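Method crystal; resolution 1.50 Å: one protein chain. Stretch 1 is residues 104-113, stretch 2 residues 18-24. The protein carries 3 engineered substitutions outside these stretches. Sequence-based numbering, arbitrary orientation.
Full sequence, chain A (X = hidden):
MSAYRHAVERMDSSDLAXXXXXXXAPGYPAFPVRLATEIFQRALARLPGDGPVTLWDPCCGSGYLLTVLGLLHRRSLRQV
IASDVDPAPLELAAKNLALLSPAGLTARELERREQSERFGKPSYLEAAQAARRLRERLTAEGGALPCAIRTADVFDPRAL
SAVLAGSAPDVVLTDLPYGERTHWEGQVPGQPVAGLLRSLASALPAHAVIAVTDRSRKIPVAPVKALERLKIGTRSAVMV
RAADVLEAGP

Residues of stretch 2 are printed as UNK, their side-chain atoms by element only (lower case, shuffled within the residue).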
# COMPACT_ATOMS: atom_id res chain seq x y z
N GLY A 104 -16.96 -8.13 -3.81
CA GLY A 104 -16.70 -7.50 -2.53
C GLY A 104 -17.27 -6.11 -2.41
O GLY A 104 -17.80 -5.68 -1.35
N LEU A 105 -17.19 -5.37 -3.50
CA LEU A 105 -17.76 -4.02 -3.54
C LEU A 105 -19.28 -4.09 -3.52
O LEU A 105 -19.90 -3.26 -2.87
CB LEU A 105 -17.25 -3.24 -4.75
CG LEU A 105 -15.83 -2.73 -4.53
CD1 LEU A 105 -15.16 -2.37 -5.84
CD2 LEU A 105 -15.81 -1.55 -3.57
N THR A 106 -19.87 -5.08 -4.17
CA THR A 106 -21.32 -5.28 -4.14
C THR A 106 -21.76 -5.59 -2.71
O THR A 106 -22.77 -5.05 -2.27
CB THR A 106 -21.71 -6.39 -5.10
OG1 THR A 106 -21.57 -5.91 -6.43
CG2 THR A 106 -23.16 -6.75 -4.97
N ALA A 107 -21.01 -6.43 -1.99
CA ALA A 107 -21.33 -6.77 -0.61
C ALA A 107 -21.25 -5.54 0.30
O ALA A 107 -22.12 -5.32 1.13
CB ALA A 107 -20.43 -7.87 -0.10
N ARG A 108 -20.23 -4.72 0.13
CA ARG A 108 -20.09 -3.50 0.91
C ARG A 108 -21.20 -2.51 0.62
O ARG A 108 -21.71 -1.86 1.54
CB ARG A 108 -18.69 -2.91 0.69
CG ARG A 108 -18.36 -1.67 1.49
CD ARG A 108 -18.47 -1.81 2.97
NE ARG A 108 -17.68 -0.79 3.65
CZ ARG A 108 -17.74 -0.52 4.94
NH1 ARG A 108 -18.57 -1.15 5.74
NH2 ARG A 108 -16.93 0.40 5.42
N GLU A 109 -21.53 -2.36 -0.65
CA GLU A 109 -22.62 -1.46 -1.06
C GLU A 109 -23.92 -1.92 -0.39
O GLU A 109 -24.68 -1.09 0.12
CB GLU A 109 -22.82 -1.45 -2.58
CG GLU A 109 -23.91 -0.51 -3.06
CD GLU A 109 -24.16 -0.55 -4.55
OE1 GLU A 109 -23.36 -1.17 -5.27
OE2 GLU A 109 -25.17 0.04 -4.99
N LEU A 110 -24.17 -3.22 -0.38
CA LEU A 110 -25.40 -3.77 0.19
C LEU A 110 -25.41 -3.49 1.69
O LEU A 110 -26.45 -3.12 2.23
CB LEU A 110 -25.55 -5.26 -0.09
CG LEU A 110 -26.74 -6.00 0.48
CD1 LEU A 110 -28.05 -5.36 0.03
CD2 LEU A 110 -26.63 -7.45 0.02
N GLU A 111 -24.29 -3.69 2.36
CA GLU A 111 -24.19 -3.41 3.79
C GLU A 111 -24.57 -1.96 4.10
O GLU A 111 -25.32 -1.69 5.03
CB GLU A 111 -22.78 -3.69 4.33
CG GLU A 111 -22.59 -3.34 5.79
CD GLU A 111 -21.21 -3.67 6.35
OE1 GLU A 111 -20.19 -3.43 5.66
OE2 GLU A 111 -21.14 -4.18 7.48
N ARG A 112 -24.02 -1.04 3.31
CA ARG A 112 -24.29 0.39 3.47
C ARG A 112 -25.76 0.71 3.21
O ARG A 112 -26.36 1.51 3.92
CB ARG A 112 -23.40 1.23 2.56
CG ARG A 112 -21.95 1.27 2.99
CD ARG A 112 -21.78 1.71 4.41
NE ARG A 112 -20.45 2.20 4.74
CZ ARG A 112 -20.04 2.40 5.99
NH1 ARG A 112 -20.79 2.05 7.01
NH2 ARG A 112 -18.84 2.92 6.22
N ARG A 113 -26.35 0.11 2.18
CA ARG A 113 -27.78 0.30 1.91
C ARG A 113 -28.65 -0.22 3.03
O ARG A 113 -29.65 0.44 3.39
CB ARG A 113 -28.18 -0.34 0.59
CG ARG A 113 -27.57 0.34 -0.60
CD ARG A 113 -28.14 -0.07 -1.93
NE ARG A 113 -27.37 0.54 -2.99
CZ ARG A 113 -27.49 1.81 -3.39
NH1 ARG A 113 -28.38 2.62 -2.83
NH2 ARG A 113 -26.70 2.27 -4.36
N UNK A 18 -11.10 6.92 3.85
CA UNK A 18 -11.18 5.90 4.85
C UNK A 18 -12.49 6.02 5.66
O UNK A 18 -12.87 7.12 6.08
s UNK A 18 -9.67 4.56 6.76
c UNK A 18 -9.96 5.99 5.72
N UNK A 19 -13.20 4.92 5.83
CA UNK A 19 -14.44 4.89 6.57
C UNK A 19 -15.72 5.12 5.76
O UNK A 19 -16.82 5.19 6.32
N UNK A 20 -15.58 5.26 4.45
CA UNK A 20 -16.72 5.42 3.57
C UNK A 20 -16.99 4.04 2.95
O UNK A 20 -17.87 3.33 3.42
c UNK A 20 -16.23 7.85 3.21
c UNK A 20 -16.47 6.53 2.51
c UNK A 20 -17.63 6.64 1.49
N UNK A 21 -16.16 3.62 2.00
CA UNK A 21 -16.22 2.26 1.47
C UNK A 21 -15.10 1.40 2.12
O UNK A 21 -15.34 0.35 2.74
c UNK A 21 -16.24 0.77 -0.61
c UNK A 21 -16.12 2.23 -0.06
c UNK A 21 -17.19 3.15 -0.67
N UNK A 22 -13.87 1.87 1.95
CA UNK A 22 -12.72 1.28 2.60
C UNK A 22 -12.85 1.43 4.11
O UNK A 22 -13.48 2.35 4.62
c UNK A 22 -9.59 1.83 0.26
c UNK A 22 -11.01 1.35 0.67
c UNK A 22 -11.42 1.87 2.04
c UNK A 22 -11.99 1.64 -0.46
N UNK A 23 -12.23 0.49 4.80
CA UNK A 23 -12.44 0.29 6.22
C UNK A 23 -11.39 0.98 7.06
O UNK A 23 -10.20 0.91 6.74
n UNK A 23 -13.49 -2.68 4.79
c UNK A 23 -14.85 -2.01 6.35
c UNK A 23 -12.41 -1.20 6.53
c UNK A 23 -14.67 -3.21 4.53
n UNK A 23 -15.51 -2.83 5.47
c UNK A 23 -13.57 -1.94 5.94
N UNK A 24 -11.88 1.66 8.11
CA UNK A 24 -11.07 2.38 9.09
C UNK A 24 -10.85 1.53 10.34
O UNK A 24 -11.63 0.63 10.63
o UNK A 24 -13.09 3.50 9.94
c UNK A 24 -11.76 3.71 9.47
O HOH W 1 -18.08 -4.83 5.47
O HOH W 2 -15.27 1.66 8.14

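Position 18 carries two side-chain atoms, one carbon and then one sulfur, and the sulfur ends the chain. The side chain lies out of reach of stretch 1, so the atoms alone identify it: C18.

Position 19 has no side-chain atoms. Its phi/psi of 91/3° would jam a CB against the carbonyl O of the preceding residue, which by itself calls for glycine. This is G19, whose N donates a backbone hydrogen bond to O of position 22 (2.9 Å). Its own O lies 3.0 Å from NH2 of R112, but the angle is too poor for a hydrogen bond.

Position 20 shows three carbons, the first carrying the other two. This beta-branched, wholly apolar side chain has its CA-to-CB bond pointing away from the helix, and its nearest approach is CB to NH2 of R112, 5.7 Å. The residue is V20, and it meets stretch 1 through its carbonyl.

Position 21 repeats the pattern of one carbon carrying two. Its CA-to-CB bond also points away, yet one branch reaches the helix, 3.8 Å from CD2 of L105 and 3.9 Å from CG of R108. The shape is that of valine, and V21 is buried, with its CG1 making both of these apolar approaches.

Position 22 has four carbons, forked at the second, which marks leucine. L22 is buried but turns its CA-to-CB bond away from the helix; its side chain makes no contact with stretch 1.

At position 23, one carbon leads to a five-membered ring of three carbons and two nitrogens, the imidazole of histidine. In H23, NE2 lies over one face of the R108 guanidinium, 3.3 Å from CZ. Water 1 links this NE2 (3.3 Å) to OE1 of E111 (2.5 Å), donating to the carboxylate.

Position 24 ends in one carbon and one oxygen, a hydroxymethyl group, hence S24. Its OG remains 6.7 Å from NH2 of R108, too far for contact.

The contact works mainly by two arginines, one helical turn apart, reading backbone carbonyls that the irregular loop leaves available. R108 donates from NE to V21 O (2.8 Å), with a weak second bond from NH2 to V21 O (3.1 Å); R112 likewise grips V20 O through NE (3.1 Å) and NH2 (3.0 Å). The salt bridge from R108 NH1 to E111 OE1 (2.8 Å) engages another corner of the guanidinium, while L105 and V21 add an apolar patch beside these polar bonds.

Stretch 2, residues 18-24: CGVVLHS
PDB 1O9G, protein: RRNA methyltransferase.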